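Local coordinates for hypothetical protein HP_0496 (Helicobacter pylori, PDB 2PZH) that hydrolyses the thioester bond of acyl-CoAs, favouring long-chain and benzoyl substrates over short ones, as a homotetrameric hot-dog-fold thioesterase that may act in phospholipid metabolism, at residues Cys5-Tyr8 with Tyr9-Asp13. Numbering follows the deposited sequence.
Sequences CRVY and YEDTD
Asp11 N donates to Tyr8 O at 2.9 Å, where the chain leaves strand 3-6 for the 3-10 segment 9-11, in the loop that leads to helix 22-36 of the hot-dog fold. In return Asp11 OD2 receives Tyr8 N at 3.0 Å in an almost straight bond (176°), taken on the anti side of the carboxylate and somewhat out of its plane. With CG beside its own backbone N (chi1 -67°), Asp11 swings the carboxylate back over the start of the turn. The carboxylate lies alongside the Tyr8 ring, the planes 44° apart, while Arg6 CG sits 3.5 Å above one ring face, toward the rim. Val7 CG1 meets Thr12 CG2 at 3.9 Å and Asp11 CB at 4.0 Å; Val7 also touches Leu68 and Tyr26. One residue further on, Tyr9 O accepts two donors from the same face of its plane, Thr12 N (3.1 Å) and Thr12 OG1 (2.9 Å). The turn lies at subunit interfaces of the tetramer, and polar ends reach a second subunit: Tyr8 OH bonds Glu33, Tyr9 OH bonds Glu43 and Glu10 forms a salt bridge with Arg29, all of that chain. The Asp11 bond to a main-chain N-H probably favours its carboxylate form, and the paired bonds probably restrain the backbone two residues before Asp13, the predicted active-site residue.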
loop_
_atom_site.group_PDB
_atom_site.type_symbol
_atom_site.label_atom_id
_atom_site.label_comp_id
_atom_site.label_asym_id
_atom_site.label_seq_id
_atom_site.Cartn_x
_atom_site.Cartn_y
_atom_site.Cartn_z
ATOM N N CYS A 5 -16.386 -1.776 3.471
ATOM C CA CYS A 5 -15.025 -2.260 3.215
ATOM C C CYS A 5 -14.690 -3.353 4.221
ATOM O O CYS A 5 -14.930 -3.183 5.405
ATOM C CB CYS A 5 -14.023 -1.105 3.407
ATOM S SG CYS A 5 -14.241 0.242 2.229
ATOM N N ARG A 6 -14.127 -4.471 3.764
ATOM C CA ARG A 6 -13.622 -5.487 4.675
ATOM C C ARG A 6 -12.171 -5.143 5.052
ATOM O O ARG A 6 -11.428 -4.641 4.208
ATOM C CB ARG A 6 -13.662 -6.857 3.993
ATOM C CG ARG A 6 -13.069 -7.969 4.827
ATOM C CD ARG A 6 -14.049 -8.446 5.875
ATOM N NE ARG A 6 -15.114 -9.244 5.260
ATOM C CZ ARG A 6 -16.021 -9.944 5.933
ATOM N NH1 ARG A 6 -16.003 -9.974 7.258
ATOM N NH2 ARG A 6 -16.939 -10.650 5.273
ATOM N N VAL A 7 -11.782 -5.389 6.305
ATOM C CA VAL A 7 -10.382 -5.202 6.726
ATOM C C VAL A 7 -9.621 -6.502 6.465
ATOM O O VAL A 7 -9.918 -7.544 7.050
ATOM C CB VAL A 7 -10.237 -4.828 8.233
ATOM C CG1 VAL A 7 -8.720 -4.766 8.629
ATOM C CG2 VAL A 7 -10.968 -3.516 8.530
ATOM N N TYR A 8 -8.653 -6.423 5.557
ATOM C CA TYR A 8 -7.850 -7.592 5.168
ATOM C C TYR A 8 -6.444 -7.505 5.750
ATOM O O TYR A 8 -6.058 -6.457 6.280
ATOM C CB TYR A 8 -7.728 -7.635 3.657
ATOM C CG TYR A 8 -9.031 -7.914 2.965
ATOM C CD1 TYR A 8 -9.608 -9.169 3.019
ATOM C CD2 TYR A 8 -9.690 -6.900 2.268
ATOM C CE1 TYR A 8 -10.831 -9.430 2.366
ATOM C CE2 TYR A 8 -10.906 -7.144 1.630
ATOM C CZ TYR A 8 -11.467 -8.409 1.694
ATOM O OH TYR A 8 -12.660 -8.637 1.045
ATOM N N TYR A 9 -5.666 -8.577 5.650
ATOM C CA TYR A 9 -4.263 -8.524 6.171
ATOM C C TYR A 9 -3.471 -7.336 5.648
ATOM O O TYR A 9 -2.689 -6.729 6.387
ATOM C CB TYR A 9 -3.502 -9.818 5.840
ATOM C CG TYR A 9 -3.886 -10.987 6.704
ATOM C CD1 TYR A 9 -4.618 -12.050 6.182
ATOM C CD2 TYR A 9 -3.506 -11.047 8.040
ATOM C CE1 TYR A 9 -4.979 -13.144 6.980
ATOM C CE2 TYR A 9 -3.867 -12.121 8.833
ATOM C CZ TYR A 9 -4.595 -13.165 8.301
ATOM O OH TYR A 9 -4.948 -14.223 9.117
ATOM N N GLU A 10 -3.670 -7.002 4.373
ATOM C CA GLU A 10 -2.936 -5.897 3.753
ATOM C C GLU A 10 -3.186 -4.549 4.468
ATOM O O GLU A 10 -2.370 -3.617 4.378
ATOM C CB GLU A 10 -3.326 -5.775 2.284
ATOM C CG GLU A 10 -4.747 -5.271 2.111
ATOM C CD GLU A 10 -5.304 -5.466 0.712
ATOM O OE1 GLU A 10 -5.650 -6.606 0.355
ATOM O OE2 GLU A 10 -5.447 -4.458 0.002
ATOM N N ASP A 11 -4.323 -4.459 5.159
ATOM C CA ASP A 11 -4.743 -3.227 5.802
ATOM C C ASP A 11 -4.215 -3.096 7.214
ATOM O O ASP A 11 -4.281 -2.025 7.805
ATOM C CB ASP A 11 -6.264 -3.210 5.905
ATOM C CG ASP A 11 -6.947 -3.107 4.543
ATOM O OD1 ASP A 11 -6.427 -2.407 3.643
ATOM O OD2 ASP A 11 -8.022 -3.714 4.389
ATOM N N THR A 12 -3.753 -4.200 7.780
ATOM C CA THR A 12 -3.388 -4.224 9.190
ATOM C C THR A 12 -1.902 -3.922 9.365
ATOM O O THR A 12 -1.129 -4.010 8.416
ATOM C CB THR A 12 -3.711 -5.603 9.836
ATOM O OG1 THR A 12 -2.890 -6.628 9.248
ATOM C CG2 THR A 12 -5.191 -5.971 9.624
ATOM N N ASP A 13 -1.513 -3.578 10.584
ATOM C CA ASP A 13 -0.082 -3.497 10.934
ATOM C C ASP A 13 0.284 -4.411 12.092
ATOM O O ASP A 13 -0.533 -5.175 12.569
ATOM C CB ASP A 13 0.348 -2.066 11.247
ATOM C CG ASP A 13 -0.364 -1.478 12.459
ATOM O OD1 ASP A 13 -0.916 -2.212 13.322
ATOM O OD2 ASP A 13 -0.399 -0.232 12.519
#